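Local coordinates for protein alpha-L-rhamnosidase (Klebsiella oxytoca, PDB 4XHC) that hydrolyses terminal alpha-L-rhamnose residues from rhamnosides as a two-domain glycoside hydrolase of family GH78, at residues A460-Y472 / F504-S516. Sequence-based numbering, arbitrary orientation.
Sequences AVAMNTPYLRHHY and FWEIFDPAHPDFS. With RAM (alpha-L-rhamnopyranose), chain C.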
ATOM      1  N   ALA A 460       7.748 -30.564 -35.884  1.00 61.17           N
ATOM      2  CA  ALA A 460       7.806 -30.847 -34.457  1.00 63.32           C
ATOM      3  C   ALA A 460       7.744 -29.583 -33.589  1.00 62.22           C
ATOM      4  O   ALA A 460       7.168 -29.606 -32.507  1.00 65.36           O
ATOM      5  CB  ALA A 460       9.076 -31.642 -34.146  1.00 65.63           C
ATOM      6  N   VAL A 461       8.383 -28.502 -34.030  1.00 57.80           N
ATOM      7  CA  VAL A 461       8.504 -27.307 -33.200  1.00 57.17           C
ATOM      8  C   VAL A 461       7.335 -26.379 -33.493  1.00 55.62           C
ATOM      9  O   VAL A 461       7.295 -25.717 -34.546  1.00 57.05           O
ATOM     10  CB  VAL A 461       9.847 -26.584 -33.429  1.00 56.16           C
ATOM     11  CG1 VAL A 461       9.917 -25.303 -32.599  1.00 58.47           C
ATOM     12  CG2 VAL A 461      11.006 -27.499 -33.075  1.00 55.81           C
ATOM     13  N   ALA A 462       6.402 -26.327 -32.552  1.00 59.23           N
ATOM     14  CA  ALA A 462       5.096 -25.736 -32.791  1.00 57.07           C
ATOM     15  C   ALA A 462       5.071 -24.240 -32.521  1.00 53.47           C
ATOM     16  O   ALA A 462       6.027 -23.683 -31.976  1.00 50.38           O
ATOM     17  CB  ALA A 462       4.056 -26.430 -31.929  1.00 57.34           C
ATOM     18  N   MET A 463       3.960 -23.619 -32.922  1.00 51.04           N
ATOM     19  CA  MET A 463       3.707 -22.204 -32.684  1.00 50.39           C
ATOM     20  C   MET A 463       3.102 -21.992 -31.290  1.00 50.24           C
ATOM     21  O   MET A 463       2.203 -22.731 -30.888  1.00 53.26           O
ATOM     22  CB  MET A 463       2.718 -21.678 -33.718  1.00 50.45           C
ATOM     23  CG  MET A 463       3.128 -21.896 -35.171  1.00 51.12           C
ATOM     24  SD  MET A 463       1.906 -21.260 -36.338  1.00 48.58           S
ATOM     25  CE  MET A 463       0.745 -22.626 -36.340  1.00 50.12           C
ATOM     26  N   ASN A 464       3.584 -20.984 -30.567  1.00 47.81           N
ATOM     27  CA  ASN A 464       3.116 -20.725 -29.207  1.00 46.48           C
ATOM     28  C   ASN A 464       2.308 -19.444 -29.029  1.00 45.58           C
ATOM     29  O   ASN A 464       1.778 -19.218 -27.950  1.00 45.78           O
ATOM     30  CB  ASN A 464       4.302 -20.666 -28.247  1.00 46.80           C
ATOM     31  CG  ASN A 464       4.791 -22.037 -27.824  1.00 49.18           C
ATOM     32  OD1 ASN A 464       4.143 -23.060 -28.060  1.00 51.56           O
ATOM     33  ND2 ASN A 464       5.959 -22.064 -27.197  1.00 50.20           N
ATOM     34  N   THR A 465       2.204 -18.603 -30.053  1.00 44.70           N
ATOM     35  CA  THR A 465       1.527 -17.316 -29.888  1.00 44.97           C
ATOM     36  C   THR A 465       0.592 -16.983 -31.048  1.00 45.45           C
ATOM     37  O   THR A 465       0.819 -17.405 -32.177  1.00 47.64           O
ATOM     38  CB  THR A 465       2.542 -16.166 -29.740  1.00 44.30           C
ATOM     39  OG1 THR A 465       3.384 -16.110 -30.899  1.00 43.38           O
ATOM     40  CG2 THR A 465       3.398 -16.372 -28.512  1.00 44.42           C
ATOM     41  N   PRO A 466      -0.474 -16.223 -30.776  1.00 44.45           N
ATOM     42  CA  PRO A 466      -1.254 -15.731 -31.892  1.00 44.80           C
ATOM     43  C   PRO A 466      -0.450 -14.787 -32.799  1.00 44.29           C
ATOM     44  O   PRO A 466      -0.842 -14.557 -33.938  1.00 46.52           O
ATOM     45  CB  PRO A 466      -2.410 -14.993 -31.216  1.00 44.38           C
ATOM     46  CG  PRO A 466      -2.495 -15.569 -29.855  1.00 43.90           C
ATOM     47  CD  PRO A 466      -1.084 -15.870 -29.486  1.00 44.43           C
ATOM     48  N   TYR A 467       0.655 -14.242 -32.297  1.00 43.42           N
ATOM     49  CA  TYR A 467       1.581 -13.450 -33.123  1.00 43.32           C
ATOM     50  C   TYR A 467       2.103 -14.264 -34.315  1.00 43.06           C
ATOM     51  O   TYR A 467       2.030 -13.820 -35.458  1.00 41.19           O
ATOM     52  CB  TYR A 467       2.756 -12.959 -32.264  1.00 43.12           C
ATOM     53  CG  TYR A 467       3.836 -12.210 -33.004  1.00 43.11           C
ATOM     54  CD1 TYR A 467       3.627 -10.918 -33.443  1.00 44.62           C
ATOM     55  CD2 TYR A 467       5.075 -12.784 -33.232  1.00 43.97           C
ATOM     56  CE1 TYR A 467       4.608 -10.209 -34.116  1.00 46.15           C
ATOM     57  CE2 TYR A 467       6.068 -12.090 -33.902  1.00 46.52           C
ATOM     58  CZ  TYR A 467       5.829 -10.795 -34.348  1.00 47.60           C
ATOM     59  OH  TYR A 467       6.809 -10.079 -35.015  1.00 49.07           O
ATOM     60  N   LEU A 468       2.632 -15.453 -34.042  1.00 42.81           N
ATOM     61  CA  LEU A 468       3.149 -16.300 -35.107  1.00 43.60           C
ATOM     62  C   LEU A 468       2.018 -16.873 -35.940  1.00 44.44           C
ATOM     63  O   LEU A 468       2.163 -17.069 -37.140  1.00 46.64           O
ATOM     64  CB  LEU A 468       4.020 -17.426 -34.558  1.00 43.17           C
ATOM     65  CG  LEU A 468       4.700 -18.301 -35.611  1.00 43.84           C
ATOM     66  CD1 LEU A 468       5.439 -17.446 -36.622  1.00 45.07           C
ATOM     67  CD2 LEU A 468       5.663 -19.268 -34.948  1.00 44.85           C
ATOM     68  N   ARG A 469       0.886 -17.134 -35.312  1.00 45.02           N
ATOM     69  CA  ARG A 469      -0.262 -17.662 -36.039  1.00 46.19           C
ATOM     70  C   ARG A 469      -0.778 -16.669 -37.056  1.00 46.20           C
ATOM     71  O   ARG A 469      -1.244 -17.062 -38.116  1.00 48.18           O
ATOM     72  CB  ARG A 469      -1.379 -18.012 -35.072  1.00 46.65           C
ATOM     73  CG  ARG A 469      -1.037 -19.184 -34.175  1.00 46.77           C
ATOM     74  CD  ARG A 469      -1.811 -20.414 -34.579  1.00 47.11           C
ATOM     75  NE  ARG A 469      -1.530 -21.534 -33.693  1.00 49.21           N
ATOM     76  CZ  ARG A 469      -2.139 -22.711 -33.779  1.00 50.73           C
ATOM     77  NH1 ARG A 469      -3.061 -22.901 -34.710  1.00 53.14           N
ATOM     78  NH2 ARG A 469      -1.846 -23.689 -32.933  1.00 50.54           N
ATOM     79  N   HIS A 470      -0.708 -15.384 -36.731  1.00 45.42           N
ATOM     80  CA  HIS A 470      -1.078 -14.347 -37.685  1.00 46.28           C
ATOM     81  C   HIS A 470      -0.376 -14.560 -39.014  1.00 46.06           C
ATOM     82  O   HIS A 470      -0.979 -14.417 -40.076  1.00 47.85           O
ATOM     83  CB  HIS A 470      -0.708 -12.967 -37.153  1.00 46.75           C
ATOM     84  CG  HIS A 470      -0.630 -11.919 -38.217  1.00 48.05           C
ATOM     85  ND1 HIS A 470      -1.736 -11.224 -38.651  1.00 49.28           N
ATOM     86  CD2 HIS A 470       0.416 -11.460 -38.941  1.00 47.61           C
ATOM     87  CE1 HIS A 470      -1.374 -10.375 -39.594  1.00 50.23           C
ATOM     88  NE2 HIS A 470      -0.073 -10.499 -39.787  1.00 49.61           N
ATOM     89  N   HIS A 471       0.905 -14.893 -38.944  1.00 43.86           N
ATOM     90  CA  HIS A 471       1.712 -15.054 -40.142  1.00 44.70           C
ATOM     91  C   HIS A 471       1.359 -16.319 -40.901  1.00 44.37           C
ATOM     92  O   HIS A 471       1.398 -16.336 -42.122  1.00 45.04           O
ATOM     93  CB  HIS A 471       3.196 -14.996 -39.780  1.00 44.73           C
ATOM     94  CG  HIS A 471       3.593 -13.687 -39.176  1.00 44.51           C
ATOM     95  ND1 HIS A 471       3.494 -13.441 -37.823  1.00 43.90           N
ATOM     96  CD2 HIS A 471       4.034 -12.537 -39.738  1.00 44.76           C
ATOM     97  CE1 HIS A 471       3.882 -12.204 -37.576  1.00 44.84           C
ATOM     98  NE2 HIS A 471       4.206 -11.633 -38.721  1.00 45.06           N
ATOM     99  N   TYR A 472       1.000 -17.365 -40.170  1.00 44.38           N
ATOM    100  CA  TYR A 472       0.481 -18.590 -40.764  1.00 45.05           C
ATOM    101  C   TYR A 472      -0.763 -18.288 -41.600  1.00 46.57           C
ATOM    102  O   TYR A 472      -0.904 -18.773 -42.727  1.00 47.62           O
ATOM    103  CB  TYR A 472       0.174 -19.595 -39.656  1.00 44.85           C
ATOM    104  CG  TYR A 472      -0.455 -20.886 -40.107  1.00 45.58           C
ATOM    105  CD1 TYR A 472       0.061 -21.604 -41.179  1.00 45.93           C
ATOM    106  CD2 TYR A 472      -1.549 -21.411 -39.428  1.00 46.20           C
ATOM    107  CE1 TYR A 472      -0.516 -22.794 -41.580  1.00 46.76           C
ATOM    108  CE2 TYR A 472      -2.129 -22.606 -39.821  1.00 46.86           C
ATOM    109  CZ  TYR A 472      -1.608 -23.287 -40.899  1.00 47.08           C
ATOM    110  OH  TYR A 472      -2.193 -24.462 -41.281  1.00 47.92           O
ATOM    111  N   PHE A 504      -8.185 -11.086 -26.562  1.00 46.59           N
ATOM    112  CA  PHE A 504      -7.278 -12.154 -26.977  1.00 45.77           C
ATOM    113  C   PHE A 504      -5.935 -12.121 -26.237  1.00 44.99           C
ATOM    114  O   PHE A 504      -5.437 -11.060 -25.843  1.00 43.12           O
ATOM    115  CB  PHE A 504      -7.093 -12.174 -28.499  1.00 45.28           C
ATOM    116  CG  PHE A 504      -8.310 -12.645 -29.236  1.00 46.26           C
ATOM    117  CD1 PHE A 504      -8.938 -13.828 -28.876  1.00 47.31           C
ATOM    118  CD2 PHE A 504      -8.847 -11.902 -30.268  1.00 47.02           C
ATOM    119  CE1 PHE A 504     -10.073 -14.263 -29.535  1.00 48.37           C
ATOM    120  CE2 PHE A 504      -9.981 -12.333 -30.932  1.00 48.13           C
ATOM    121  CZ  PHE A 504     -10.596 -13.516 -30.563  1.00 48.66           C
ATOM    122  N   TRP A 505      -5.350 -13.307 -26.080  1.00 44.78           N
ATOM    123  CA  TRP A 505      -4.246 -13.519 -25.152  1.00 44.64           C
ATOM    124  C   TRP A 505      -2.885 -13.343 -25.810  1.00 42.14           C
ATOM    125  O   TRP A 505      -2.731 -13.584 -27.002  1.00 41.13           O
ATOM    126  CB  TRP A 505      -4.335 -14.925 -24.545  1.00 45.66           C
ATOM    127  CG  TRP A 505      -5.677 -15.260 -23.931  1.00 47.40           C
ATOM    128  CD1 TRP A 505      -6.641 -14.386 -23.519  1.00 47.63           C
ATOM    129  CD2 TRP A 505      -6.182 -16.569 -23.650  1.00 48.43           C
ATOM    130  NE1 TRP A 505      -7.716 -15.073 -23.008  1.00 48.77           N
ATOM    131  CE2 TRP A 505      -7.459 -16.414 -23.080  1.00 49.52           C
ATOM    132  CE3 TRP A 505      -5.677 -17.858 -23.834  1.00 49.11           C
ATOM    133  CZ2 TRP A 505      -8.240 -17.501 -22.693  1.00 52.09           C
ATOM    134  CZ3 TRP A 505      -6.451 -18.935 -23.449  1.00 51.16           C
ATOM    135  CH2 TRP A 505      -7.719 -18.752 -22.886  1.00 52.76           C
ATOM    136  N   GLU A 506      -1.901 -12.941 -25.013  1.00 41.07           N
ATOM    137  CA  GLU A 506      -0.514 -12.882 -25.460  1.00 41.28           C
ATOM    138  C   GLU A 506       0.012 -14.270 -25.896  1.00 40.86           C
ATOM    139  O   GLU A 506       0.626 -14.403 -26.961  1.00 39.78           O
ATOM    140  CB  GLU A 506       0.351 -12.345 -24.332  1.00 41.46           C
ATOM    141  CG  GLU A 506       1.832 -12.202 -24.663  1.00 42.63           C
ATOM    142  CD  GLU A 506       2.685 -11.950 -23.435  1.00 43.27           C
ATOM    143  OE1 GLU A 506       2.198 -12.261 -22.324  1.00 45.60           O
ATOM    144  OE2 GLU A 506       3.822 -11.427 -23.557  1.00 42.51           O
ATOM    145  N   ILE A 507      -0.238 -15.278 -25.065  1.00 40.34           N
ATOM    146  CA  ILE A 507       0.270 -16.634 -25.265  1.00 41.76           C
ATOM    147  C   ILE A 507      -0.890 -17.614 -25.452  1.00 42.72           C
ATOM    148  O   ILE A 507      -1.843 -17.580 -24.684  1.00 43.99           O
ATOM    149  CB  ILE A 507       1.058 -17.099 -24.007  1.00 41.81           C
ATOM    150  CG1 ILE A 507       2.152 -16.091 -23.621  1.00 41.24           C
ATOM    151  CG2 ILE A 507       1.634 -18.493 -24.198  1.00 42.35           C
ATOM    152  CD1 ILE A 507       3.180 -15.819 -24.696  1.00 41.34           C
ATOM    153  N   PHE A 508      -0.815 -18.488 -26.455  1.00 44.29           N
ATOM    154  CA  PHE A 508      -1.809 -19.570 -26.603  1.00 46.37           C
ATOM    155  C   PHE A 508      -1.352 -20.755 -27.481  1.00 48.20           C
ATOM    156  O   PHE A 508      -1.267 -20.657 -28.714  1.00 50.45           O
ATOM    157  CB  PHE A 508      -3.160 -19.013 -27.103  1.00 46.05           C
ATOM    158  CG  PHE A 508      -4.268 -20.042 -27.152  1.00 46.91           C
ATOM    159  CD1 PHE A 508      -4.486 -20.916 -26.087  1.00 47.25           C
ATOM    160  CD2 PHE A 508      -5.101 -20.129 -28.259  1.00 47.10           C
ATOM    161  CE1 PHE A 508      -5.495 -21.862 -26.139  1.00 48.61           C
ATOM    162  CE2 PHE A 508      -6.112 -21.077 -28.313  1.00 48.13           C
ATOM    163  CZ  PHE A 508      -6.310 -21.943 -27.252  1.00 49.23           C
ATOM    164  N   ASP A 509      -1.039 -21.864 -26.821  1.00 50.69           N
ATOM    165  CA  ASP A 509      -0.781 -23.149 -27.473  1.00 53.62           C
ATOM    166  C   ASP A 509      -1.945 -24.067 -27.083  1.00 57.23           C
ATOM    167  O   ASP A 509      -2.029 -24.485 -25.930  1.00 60.74           O
ATOM    168  CB  ASP A 509       0.558 -23.725 -26.983  1.00 53.62           C
ATOM    169  CG  ASP A 509       0.830 -25.137 -27.493  1.00 54.76           C
ATOM    170  OD1 ASP A 509       0.091 -25.637 -28.374  1.00 54.45           O
ATOM    171  OD2 ASP A 509       1.806 -25.746 -26.999  1.00 55.32           O
ATOM    172  N   PRO A 510      -2.854 -24.371 -28.032  1.00 58.37           N
ATOM    173  CA  PRO A 510      -4.049 -25.184 -27.749  1.00 59.18           C
ATOM    174  C   PRO A 510      -3.765 -26.491 -27.036  1.00 60.65           C
ATOM    175  O   PRO A 510      -4.547 -26.901 -26.196  1.00 60.43           O
ATOM    176  CB  PRO A 510      -4.613 -25.466 -29.136  1.00 59.86           C
ATOM    177  CG  PRO A 510      -4.193 -24.292 -29.951  1.00 58.12           C
ATOM    178  CD  PRO A 510      -2.882 -23.815 -29.396  1.00 57.22           C
ATOM    179  N   ALA A 511      -2.644 -27.125 -27.368  1.00 63.08           N
ATOM    180  CA  ALA A 511      -2.250 -28.391 -26.742  1.00 65.55           C
ATOM    181  C   ALA A 511      -1.761 -28.242 -25.293  1.00 66.46           C
ATOM    182  O   ALA A 511      -1.785 -29.221 -24.553  1.00 68.62           O
ATOM    183  CB  ALA A 511      -1.189 -29.088 -27.581  1.00 65.07           C
ATOM    184  N   HIS A 512      -1.297 -27.046 -24.903  1.00 65.19           N
ATOM    185  CA  HIS A 512      -0.868 -26.752 -23.513  1.00 66.26           C
ATOM    186  C   HIS A 512      -1.410 -25.398 -23.085  1.00 64.71           C
ATOM    187  O   HIS A 512      -0.722 -24.379 -23.207  1.00 62.95           O
ATOM    188  CB  HIS A 512       0.660 -26.739 -23.382  1.00 66.07           C
ATOM    189  CG  HIS A 512       1.301 -28.038 -23.745  1.00 69.02           C
ATOM    190  ND1 HIS A 512       1.865 -28.265 -24.982  1.00 70.91           N
ATOM    191  CD2 HIS A 512       1.441 -29.188 -23.049  1.00 71.40           C
ATOM    192  CE1 HIS A 512       2.339 -29.498 -25.029  1.00 72.73           C
ATOM    193  NE2 HIS A 512       2.093 -30.079 -23.868  1.00 73.96           N
ATOM    194  N   PRO A 513      -2.654 -25.364 -22.584  1.00 65.65           N
ATOM    195  CA  PRO A 513      -3.230 -24.033 -22.358  1.00 61.84           C
ATOM    196  C   PRO A 513      -2.616 -23.332 -21.142  1.00 60.42           C
ATOM    197  O   PRO A 513      -2.707 -22.118 -21.045  1.00 56.76           O
ATOM    198  CB  PRO A 513      -4.729 -24.319 -22.175  1.00 63.19           C
ATOM    199  CG  PRO A 513      -4.918 -25.777 -22.501  1.00 65.48           C
ATOM    200  CD  PRO A 513      -3.600 -26.438 -22.234  1.00 66.44           C
ATOM    201  N   ASP A 514      -1.952 -24.096 -20.265  1.00 63.02           N
ATOM    202  CA  ASP A 514      -1.221 -23.559 -19.096  1.00 62.68           C
ATOM    203  C   ASP A 514       0.122 -22.887 -19.396  1.00 56.86           C
ATOM    204  O   ASP A 514       0.734 -22.309 -18.500  1.00 54.60           O
ATOM    205  CB  ASP A 514      -0.954 -24.681 -18.080  1.00 68.11           C
ATOM    206  CG  ASP A 514      -2.084 -24.856 -17.089  1.00 74.91           C
ATOM    207  OD1 ASP A 514      -3.096 -24.124 -17.186  1.00 75.79           O
ATOM    208  OD2 ASP A 514      -1.957 -25.733 -16.201  1.00 80.86           O
ATOM    209  N   PHE A 515       0.571 -22.965 -20.644  1.00 52.78           N
ATOM    210  CA  PHE A 515       1.934 -22.604 -21.002  1.00 49.11           C
ATOM    211  C   PHE A 515       2.265 -21.145 -20.706  1.00 45.27           C
ATOM    212  O   PHE A 515       1.457 -20.254 -20.970  1.00 43.14           O
ATOM    213  CB  PHE A 515       2.201 -22.917 -22.489  1.00 48.31           C
ATOM    214  CG  PHE A 515       3.514 -22.394 -22.982  1.00 47.36           C
ATOM    215  CD1 PHE A 515       4.714 -22.944 -22.506  1.00 48.13           C
ATOM    216  CD2 PHE A 515       3.566 -21.324 -23.874  1.00 45.57           C
ATOM    217  CE1 PHE A 515       5.941 -22.449 -22.920  1.00 46.77           C
ATOM    218  CE2 PHE A 515       4.792 -20.827 -24.297  1.00 45.92           C
ATOM    219  CZ  PHE A 515       5.980 -21.390 -23.817  1.00 46.31           C
ATOM    220  N   SER A 516       3.460 -20.929 -20.160  1.00 43.46           N
ATOM    221  CA  SER A 516       4.036 -19.603 -20.040  1.00 42.93           C
ATOM    222  C   SER A 516       5.528 -19.634 -20.293  1.00 43.50           C
ATOM    223  O   SER A 516       6.237 -20.388 -19.632  1.00 44.97           O
ATOM    224  CB  SER A 516       3.823 -19.024 -18.645  1.00 42.80           C
ATOM    225  OG  SER A 516       4.406 -17.726 -18.562  1.00 41.36           O
TER
HETATM  226  C1  RAM C 900       7.452  -9.835 -24.709  1.00 42.92           C
HETATM  227  C2  RAM C 900       6.046  -9.420 -25.097  1.00 43.00           C
HETATM  228  C3  RAM C 900       6.073  -8.490 -26.296  1.00 44.08           C
HETATM  229  C4  RAM C 900       7.084  -9.005 -27.305  1.00 44.03           C
HETATM  230  C5  RAM C 900       8.476  -8.873 -26.710  1.00 45.45           C
HETATM  231  C6  RAM C 900       9.432  -9.939 -27.185  1.00 47.24           C
HETATM  232  O1  RAM C 900       7.542  -9.812 -23.339  1.00 43.00           O
HETATM  233  O2  RAM C 900       5.359 -10.609 -25.451  1.00 43.68           O
HETATM  234  O3  RAM C 900       4.782  -8.409 -26.903  1.00 46.08           O
HETATM  235  O4  RAM C 900       7.022  -8.246 -28.499  1.00 43.03           O
HETATM  236  O5  RAM C 900       8.413  -8.947 -25.269  1.00 45.97           O
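W505 meets P466 through its backbone: the carbonyl O lies 3.5 Å from P466 CG, while S531 supplies its hydrogen bond. Proline suits the first turn of helix 466-478, where no backbone N-H is needed, and its ring, which carries no polar hydrogen, packs CG and CD against the loop's carbonyl oxygens. E506 likewise presents its O to P466 CD and, at 3.7 Å, to T465 CG2. Its side chain leaves in the other direction, CG anti to the backbone N (chi1 -179°) and the chain extended, and OE2 accepts a 2.6 Å hydrogen bond from O2 of the bound rhamnose. Y518 shares OE2, and R241 forms a salt bridge with OE1. I507 turns its CB away, yet both branches touch: CG2 near N464 O, CD1 near T465 CG2; T465 keeps its methyl for this contact while OG1 caps the helix by accepting from L468 N and also bonds D360. The catalytic domain is a six-hairpin glycosidase (alpha/alpha)6 barrel, and here a loop carrying a pocket residue is laid against the N-terminal end of helix 466-478, probably a barrel helix. F508 N makes the one hydrogen bond between the segments, to N464 O (3.1 Å, 149° at the hydrogen); its large apolar side chain suits burial, CB near P466 CD and the side chain on M496. D509 crosses N464 at a slant, OD2 3.7 Å from N464 OD1 without a hydrogen bond; its carboxylate instead closes an Asx turn with A511 N and accepts from H512 ND1, both donors arriving from above its plane. P510, its phi ring-restricted to suit the second position of a type I turn, rests CD 3.7 Å from R469 NH2, whose guanidinium has M463 CE over one face. F515 offers a broad apolar ring to the N464 amide, CE2 and CZ both 3.4 Å from ND2, planes 43° apart, while that amide N bonds W361 O.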